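Local coordinates for protein extracellular ligand-binding receptor (Rhodopseudomonas palustris, PDB 3UKJ) that probably captures p-coumaric acid and related lignin-derived aromatic acids outside the cytoplasm, as a solute-binding protein, for delivery to a membrane transporter, at residues 6-11 and 69-74; 294-299 and 321-326. All coordinates share one frame; numbering follows the deposited sequence. Where two conformers were deposited one is given.

How the contacts relate
Contacts 1 and 2 belong to the same lobe and illustrate how chemistry changes with place in a fold, from backbone pairing in a buried sheet to a charged side chain near the surface. Contact 1 joins two neighbouring parallel strands of the central sheet; it is largely buried, and its polarity is mostly backbone to backbone, with one carboxylate added just before strand 72-75 begins. Contact 2 is only partly buried and lies between the helix that packs on that sheet and the end of the next helix, where a single arginine does nearly all the work. The layers touch directly: Ile-8 CD1 meets Ile-298 CG2 at 3.5 Å, and Leu-294 packs on Val-10 and Val-72.

Contact 1. Residues 6-11 and 69-74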
ATOM      1  N   ASN A   6       2.731 -17.339 -27.179  0.50 22.18           N
ATOM      2  CA  ASN A   6       3.881 -16.428 -26.877  0.50 21.71           C
ATOM      3  C   ASN A   6       3.514 -15.332 -25.864  0.50 20.94           C
ATOM      4  O   ASN A   6       4.268 -14.384 -25.623  0.50 20.66           O
ATOM      5  CB  ASN A   6       4.416 -15.827 -28.166  0.50 22.43           C
ATOM      6  CG  ASN A   6       3.563 -14.687 -28.675  0.50 23.17           C
ATOM      7  OD1 ASN A   6       2.338 -14.691 -28.547  0.50 24.54           O
ATOM      8  ND2 ASN A   6       4.225 -13.653 -29.177  0.50 24.76           N
ATOM      9  N   GLU A   7       2.326 -15.470 -25.297  1.00 20.11           N
ATOM     10  CA  GLU A   7       1.851 -14.637 -24.196  1.00 18.83           C
ATOM     11  C   GLU A   7       2.709 -14.695 -22.913  1.00 17.66           C
ATOM     12  O   GLU A   7       3.420 -15.679 -22.640  1.00 16.83           O
ATOM     13  CB  GLU A   7       0.373 -14.931 -23.887  1.00 19.40           C
ATOM     14  CG  GLU A   7       0.163 -16.155 -23.034  1.00 22.00           C
ATOM     15  CD  GLU A   7      -1.203 -16.823 -23.221  1.00 27.60           C
ATOM     16  OE1 GLU A   7      -2.147 -16.204 -23.765  1.00 29.15           O
ATOM     17  OE2 GLU A   7      -1.259 -18.039 -22.968  1.00 30.34           O
ATOM     18  N   ILE A   8       2.672 -13.587 -22.180  1.00 15.64           N
ATOM     19  CA  ILE A   8       3.281 -13.481 -20.850  1.00 15.47           C
ATOM     20  C   ILE A   8       2.138 -13.502 -19.865  1.00 14.40           C
ATOM     21  O   ILE A   8       1.118 -12.829 -20.072  1.00 15.80           O
ATOM     22  CB  ILE A   8       4.108 -12.199 -20.706  1.00 14.53           C
ATOM     23  CG1 ILE A   8       5.342 -12.278 -21.603  1.00 15.40           C
ATOM     24  CG2 ILE A   8       4.528 -11.965 -19.229  1.00 14.49           C
ATOM     25  CD1 ILE A   8       6.056 -10.931 -21.828  1.00 14.16           C
ATOM     26  N   THR A   9       2.233 -14.397 -18.879  1.00 14.18           N
ATOM     27  CA  THR A   9       1.099 -14.692 -18.008  1.00 13.25           C
ATOM     28  C   THR A   9       1.291 -14.058 -16.618  1.00 12.48           C
ATOM     29  O   THR A   9       2.295 -14.301 -15.936  1.00 13.24           O
ATOM     30  CB  THR A   9       0.876 -16.225 -17.884  1.00 12.01           C
ATOM     31  OG1 THR A   9       0.760 -16.799 -19.208  1.00 16.28           O
ATOM     32  CG2 THR A   9      -0.361 -16.536 -17.070  1.00 14.04           C
ATOM     33  N   VAL A  10       0.317 -13.253 -16.201  1.00 10.98           N
ATOM     34  CA  VAL A  10       0.387 -12.523 -14.916  1.00 11.50           C
ATOM     35  C   VAL A  10      -0.819 -12.924 -14.106  1.00 10.91           C
ATOM     36  O   VAL A  10      -1.941 -12.641 -14.503  1.00 12.95           O
ATOM     37  CB  VAL A  10       0.433 -10.975 -15.097  1.00 10.73           C
ATOM     38  CG1 VAL A  10       0.567 -10.270 -13.711  1.00 10.64           C
ATOM     39  CG2 VAL A  10       1.645 -10.566 -15.976  1.00 12.47           C
ATOM     40  N   GLY A  11      -0.576 -13.557 -12.962  1.00 11.79           N
ATOM     41  CA  GLY A  11      -1.649 -13.948 -12.057  1.00 11.09           C
ATOM     42  C   GLY A  11      -1.775 -12.905 -10.975  1.00 11.36           C
ATOM     43  O   GLY A  11      -0.787 -12.544 -10.329  1.00 12.89           O
ATOM     44  N   LYS A  69       1.017 -21.562 -15.046  1.00 15.86           N
ATOM     45  CA  LYS A  69       2.455 -21.339 -15.360  1.00 16.08           C
ATOM     46  C   LYS A  69       2.767 -19.849 -15.470  1.00 15.06           C
ATOM     47  O   LYS A  69       3.446 -19.413 -16.400  1.00 16.64           O
ATOM     48  CB  LYS A  69       2.879 -22.069 -16.648  1.00 16.01           C
ATOM     49  CG  LYS A  69       2.727 -23.591 -16.559  1.00 20.99           C
ATOM     50  CD  LYS A  69       2.911 -24.291 -17.897  1.00 24.45           C
ATOM     51  CE  LYS A  69       4.331 -24.720 -18.118  1.00 26.95           C
ATOM     52  NZ  LYS A  69       4.416 -25.533 -19.359  1.00 28.11           N
ATOM     53  N   ALA A  70       2.404 -19.092 -14.438  1.00 14.58           N
ATOM     54  CA  ALA A  70       2.512 -17.641 -14.514  1.00 13.34           C
ATOM     55  C   ALA A  70       3.971 -17.253 -14.572  1.00 12.76           C
ATOM     56  O   ALA A  70       4.806 -17.897 -13.937  1.00 12.66           O
ATOM     57  CB  ALA A  70       1.876 -17.013 -13.314  1.00 12.66           C
ATOM     58  N   ASP A  71       4.254 -16.192 -15.319  1.00 12.88           N
ATOM     59  CA  ASP A  71       5.592 -15.578 -15.333  1.00 12.46           C
ATOM     60  C   ASP A  71       5.807 -14.638 -14.140  1.00 12.10           C
ATOM     61  O   ASP A  71       6.925 -14.493 -13.638  1.00 12.88           O
ATOM     62  CB  ASP A  71       5.795 -14.841 -16.660  1.00 12.15           C
ATOM     63  CG  ASP A  71       5.735 -15.762 -17.842  1.00 13.55           C
ATOM     64  OD1 ASP A  71       6.601 -16.644 -17.940  1.00 15.06           O
ATOM     65  OD2 ASP A  71       4.789 -15.639 -18.639  1.00 14.96           O
ATOM     66  N   VAL A  72       4.731 -13.983 -13.721  1.00 11.83           N
ATOM     67  CA  VAL A  72       4.747 -13.046 -12.577  1.00 11.25           C
ATOM     68  C   VAL A  72       3.452 -13.229 -11.846  1.00 11.43           C
ATOM     69  O   VAL A  72       2.414 -13.462 -12.471  1.00 11.30           O
ATOM     70  CB  VAL A  72       4.869 -11.587 -13.056  1.00 11.64           C
ATOM     71  CG1 VAL A  72       4.760 -10.593 -11.851  1.00 12.59           C
ATOM     72  CG2 VAL A  72       6.163 -11.383 -13.891  1.00 14.54           C
ATOM     73  N   ILE A  73       3.503 -13.117 -10.510  1.00 10.62           N
ATOM     74  CA  ILE A  73       2.281 -13.042  -9.723  1.00 10.77           C
ATOM     75  C   ILE A  73       2.238 -11.743  -8.920  1.00 10.33           C
ATOM     76  O   ILE A  73       3.257 -11.061  -8.784  1.00 10.38           O
ATOM     77  CB  ILE A  73       2.031 -14.281  -8.823  1.00 11.62           C
ATOM     78  CG1 ILE A  73       3.093 -14.418  -7.714  1.00 11.65           C
ATOM     79  CG2 ILE A  73       1.927 -15.585  -9.709  1.00 11.58           C
ATOM     80  CD1 ILE A  73       2.803 -15.576  -6.733  1.00 12.98           C
HETATM   81  N   MSE A  74       1.028 -11.325  -8.586  1.00  9.78           N
HETATM   82  CA  MSE A  74       0.789  -9.999  -7.996  1.00  9.76           C
HETATM   83  C   MSE A  74      -0.333 -10.071  -6.958  1.00 10.76           C
HETATM   84  O   MSE A  74      -1.339 -10.824  -7.136  1.00 11.38           O
HETATM   85  CB  MSE A  74       0.410  -9.011  -9.113  1.00 10.27           C
HETATM   86  CG  MSE A  74       0.198  -7.572  -8.689  1.00 13.14           C
HETATM   87 SE   MSE A  74      -0.302  -6.496 -10.272  0.75 14.56          SE
HETATM   88  CE  MSE A  74       0.717  -7.304 -11.550  1.00  6.56           C
TER
HETATM   89  O   HOH W   1       3.635 -17.329 -20.234  1.00 20.72           O
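Asp-71 meets the backbone of Thr-9 with both its main chain and its carboxylate, a worked example of a side chain extending strand pairing beyond the last regular backbone bond. Its CG stands anti to its own carbonyl carbon (chi1 -62°), which brings OD2 back to Thr-9 N at 2.9 Å. That bond is almost straight (173°) and uses the anti lone pair of OD2, while OD1 is bonded to the backbone of Gly-308. With its two oxygens divided in this way, the carboxylate is probably fixed in rotation. A water 2.6 Å from Asp-71 OD2 also joins Glu-7 O and Thr-9 OG1. Ile-8 crosses the aspartate at about a right angle, its CG2 branch 3.7 Å from Asp-71 OD2.

Deeper in, Thr-9 O receives Asp-71 N at 2.8 Å and, weakly, Val-72 N. Gly-11 N then reaches Val-72 O at 3.0 Å, and Gly-11 O accepts Met-74 N at 2.8 Å.

On the face that carries Val-10 and Val-72, the residue at position 74, a selenomethionine, runs out extended and bends at chi3, setting its CE 3.7 Å from Val-10 CG1; the two side chains cross obliquely. Helix 282-304 packs over this face. On the other face Gly-11 lies beside Ile-73, whose CB is 3.6 Å from Gly-11 O. Strand 41-49 binds the far edge of strand 8-14, making it an inner strand of the mainly parallel alpha/beta sheet characteristic of a periplasmic binding protein lobe.

Contact 2. Residues 294-299 and 321-326; sequences LERVIP and LTEKDI
Arg-296 starts out with CG anti to its backbone N (chi1 -179°), then bends at chi2 and chi3, laying its CG against Glu-323 CB and turning the guanidinium toward the loop. The glutamate in turn folds at chi2, bringing its OE1 back over the arginine chain. Here, in an alpha/beta lobe of the periplasmic binding protein fold, a side chain of helix 282-304 bonds the chain that leaves helix 310-322.

The two side chains cross at a slant, with Arg-296 CG 3.6 Å from Glu-323 CB and Arg-296 CD 3.2 Å from Glu-323 OE1. Their salt bridge, Arg-296 NH2 to Glu-323 OE1 at 3.0 Å, is nearly straight and lies in the guanidinium plane, although that plane and the carboxylate stand 82° apart; the nitrogen meets OE1 on its anti side, somewhat out of the carboxylate plane. Nearby, Val-297 CG1 rests more loosely against Glu-323 CB.

Beyond the salt bridge, the end of the guanidinium reads the backbone of the loop. NH1 makes a weak bond to Asp-325 O, part of a G1 beta bulge in which Asp-325 and Ile-326 are paired with Tyr-333. Ile-326 lies over one face of the guanidinium, its CG1 3.8 Å from Arg-296 NH1 and offset toward the rim. Both terminal nitrogens converge on a single acceptor from the same face of its plane: Lys-324 O, 2.9 Å from Arg-296 NH2 and 3.1 Å from Arg-296 NH1.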
ATOM      1  N   LEU A 294       6.630  -3.800 -14.828  1.00 10.46           N
ATOM      2  CA  LEU A 294       6.676  -4.817 -15.858  1.00 11.39           C
ATOM      3  C   LEU A 294       7.104  -4.278 -17.227  1.00 12.74           C
ATOM      4  O   LEU A 294       7.813  -4.969 -17.960  1.00 11.70           O
ATOM      5  CB  LEU A 294       5.325  -5.538 -15.936  1.00 12.33           C
ATOM      6  CG  LEU A 294       4.998  -6.433 -14.745  1.00 13.10           C
ATOM      7  CD1 LEU A 294       3.578  -7.007 -14.911  1.00 15.47           C
ATOM      8  CD2 LEU A 294       6.050  -7.517 -14.449  1.00 15.98           C
ATOM      9  N   GLU A 295       6.674  -3.062 -17.573  1.00 13.82           N
ATOM     10  CA  GLU A 295       7.079  -2.465 -18.840  1.00 14.29           C
ATOM     11  C   GLU A 295       8.591  -2.214 -18.896  1.00 14.33           C
ATOM     12  O   GLU A 295       9.184  -2.300 -19.970  1.00 15.54           O
ATOM     13  CB  GLU A 295       6.338  -1.157 -19.098  1.00 14.55           C
ATOM     14  CG  GLU A 295       4.862  -1.357 -19.411  1.00 18.79           C
ATOM     15  CD  GLU A 295       4.203  -0.048 -19.744  1.00 25.63           C
ATOM     16  OE1 GLU A 295       4.369   0.425 -20.903  1.00 31.95           O
ATOM     17  OE2 GLU A 295       3.560   0.528 -18.861  1.00 24.56           O
ATOM     18  N   ARG A 296       9.234  -2.027 -17.749  1.00 13.68           N
ATOM     19  CA  ARG A 296      10.688  -1.900 -17.757  1.00 13.78           C
ATOM     20  C   ARG A 296      11.370  -3.267 -17.798  1.00 14.67           C
ATOM     21  O   ARG A 296      12.349  -3.428 -18.533  1.00 15.24           O
ATOM     22  CB  ARG A 296      11.214  -1.146 -16.546  1.00 14.18           C
ATOM     23  CG  ARG A 296      12.752  -0.999 -16.597  1.00 15.45           C
ATOM     24  CD  ARG A 296      13.215   0.086 -17.562  1.00 20.50           C
ATOM     25  NE  ARG A 296      12.989   1.385 -16.984  1.00 20.77           N
ATOM     26  CZ  ARG A 296      13.794   1.961 -16.104  1.00 19.38           C
ATOM     27  NH1 ARG A 296      13.389   3.062 -15.486  1.00 19.38           N
ATOM     28  NH2 ARG A 296      15.014   1.464 -15.873  1.00 18.10           N
ATOM     29  N   VAL A 297      10.899  -4.224 -16.986  1.00 14.05           N
ATOM     30  CA  VAL A 297      11.666  -5.470 -16.800  1.00 14.03           C
ATOM     31  C   VAL A 297      11.426  -6.520 -17.864  1.00 14.34           C
ATOM     32  O   VAL A 297      12.313  -7.315 -18.163  1.00 15.74           O
ATOM     33  CB  VAL A 297      11.559  -6.081 -15.360  1.00 12.77           C
ATOM     34  CG1 VAL A 297      12.187  -5.100 -14.337  1.00 14.95           C
ATOM     35  CG2 VAL A 297      10.097  -6.485 -14.989  1.00 12.96           C
ATOM     36  N   ILE A 298      10.220  -6.540 -18.423  1.00 14.74           N
ATOM     37  CA  ILE A 298       9.906  -7.513 -19.471  1.00 15.11           C
ATOM     38  C   ILE A 298      10.824  -7.459 -20.714  1.00 16.20           C
ATOM     39  O   ILE A 298      11.388  -8.502 -21.117  1.00 15.42           O
ATOM     40  CB  ILE A 298       8.411  -7.534 -19.822  1.00 14.33           C
ATOM     41  CG1 ILE A 298       7.640  -8.235 -18.707  1.00 15.18           C
ATOM     42  CG2 ILE A 298       8.226  -8.229 -21.155  1.00 15.69           C
ATOM     43  CD1 ILE A 298       6.122  -8.184 -18.883  1.00 13.44           C
ATOM     44  N   PRO A 299      11.019  -6.266 -21.311  1.00 16.89           N
ATOM     45  CA  PRO A 299      11.881  -6.258 -22.490  1.00 17.25           C
ATOM     46  C   PRO A 299      13.302  -6.692 -22.149  1.00 17.33           C
ATOM     47  O   PRO A 299      13.942  -7.361 -22.959  1.00 17.51           O
ATOM     48  CB  PRO A 299      11.840  -4.786 -22.941  1.00 17.52           C
ATOM     49  CG  PRO A 299      10.495  -4.310 -22.467  1.00 16.88           C
ATOM     50  CD  PRO A 299      10.356  -4.959 -21.118  1.00 17.18           C
ATOM     51  N   LEU A 321      16.694  -6.219 -10.282  1.00 15.08           N
ATOM     52  CA  LEU A 321      17.913  -5.695  -9.652  1.00 16.72           C
ATOM     53  C   LEU A 321      18.693  -4.722 -10.553  1.00 17.76           C
ATOM     54  O   LEU A 321      19.357  -3.812 -10.060  1.00 19.62           O
ATOM     55  CB  LEU A 321      18.830  -6.849  -9.209  1.00 16.56           C
ATOM     56  CG  LEU A 321      18.181  -7.851  -8.244  1.00 14.99           C
ATOM     57  CD1 LEU A 321      19.117  -9.038  -8.084  1.00 15.36           C
ATOM     58  CD2 LEU A 321      17.991  -7.161  -6.865  1.00 17.25           C
ATOM     59  N   THR A 322      18.655  -4.914 -11.870  1.00 18.47           N
ATOM     60  CA  THR A 322      19.488  -4.105 -12.786  1.00 19.43           C
ATOM     61  C   THR A 322      18.837  -2.823 -13.318  1.00 18.82           C
ATOM     62  O   THR A 322      19.544  -1.845 -13.635  1.00 20.14           O
ATOM     63  CB  THR A 322      20.038  -4.944 -13.968  1.00 19.36           C
ATOM     64  OG1 THR A 322      18.955  -5.599 -14.652  1.00 20.14           O
ATOM     65  CG2 THR A 322      21.054  -5.994 -13.455  1.00 22.09           C
ATOM     66  N   GLU A 323      17.508  -2.830 -13.395  1.00 18.76           N
ATOM     67  CA  GLU A 323      16.737  -1.710 -13.935  1.00 18.22           C
ATOM     68  C   GLU A 323      16.439  -0.723 -12.826  1.00 18.24           C
ATOM     69  O   GLU A 323      15.524  -0.932 -12.048  1.00 21.05           O
ATOM     70  CB  GLU A 323      15.447  -2.205 -14.585  1.00 18.53           C
ATOM     71  CG  GLU A 323      15.721  -2.958 -15.884  1.00 19.03           C
ATOM     72  CD  GLU A 323      16.529  -2.111 -16.879  1.00 22.52           C
ATOM     73  OE1 GLU A 323      16.162  -0.950 -17.153  1.00 26.20           O
ATOM     74  OE2 GLU A 323      17.539  -2.605 -17.379  1.00 25.99           O
ATOM     75  N   LYS A 324      17.059   0.443 -12.917  1.00 17.41           N
ATOM     76  CA  LYS A 324      16.963   1.444 -11.871  1.00 16.80           C
ATOM     77  C   LYS A 324      16.047   2.606 -12.243  1.00 15.87           C
ATOM     78  O   LYS A 324      15.738   2.825 -13.414  1.00 15.49           O
ATOM     79  CB  LYS A 324      18.375   1.980 -11.579  1.00 17.59           C
ATOM     80  CG  LYS A 324      19.394   0.907 -11.173  1.00 20.05           C
ATOM     81  CD  LYS A 324      18.950   0.161  -9.907  1.00 23.34           C
ATOM     82  CE  LYS A 324      20.094  -0.637  -9.263  1.00 23.33           C
ATOM     83  NZ  LYS A 324      19.562  -1.428  -8.112  1.00 26.02           N
ATOM     84  N   ASP A 325      15.625   3.361 -11.242  1.00 15.89           N
ATOM     85  CA  ASP A 325      14.853   4.579 -11.488  1.00 16.53           C
ATOM     86  C   ASP A 325      13.594   4.346 -12.318  1.00 16.02           C
ATOM     87  O   ASP A 325      13.327   5.032 -13.316  1.00 17.00           O
ATOM     88  CB  ASP A 325      15.755   5.677 -12.073  1.00 17.59           C
ATOM     89  CG  ASP A 325      16.977   5.949 -11.199  1.00 22.47           C
ATOM     90  OD1 ASP A 325      16.806   6.080  -9.968  1.00 27.39           O
ATOM     91  OD2 ASP A 325      18.086   6.118 -11.736  1.00 26.78           O
ATOM     92  N   ILE A 326      12.776   3.401 -11.866  1.00 15.09           N
ATOM     93  CA  ILE A 326      11.549   3.096 -12.571  1.00 14.25           C
ATOM     94  C   ILE A 326      10.438   4.077 -12.195  1.00 13.98           C
ATOM     95  O   ILE A 326       9.986   4.090 -11.052  1.00 13.68           O
ATOM     96  CB  ILE A 326      11.080   1.645 -12.313  1.00 14.52           C
ATOM     97  CG1 ILE A 326      12.178   0.665 -12.740  1.00 14.86           C
ATOM     98  CG2 ILE A 326       9.788   1.380 -13.106  1.00 15.91           C
ATOM     99  CD1 ILE A 326      11.828  -0.790 -12.407  1.00 16.37           C
TER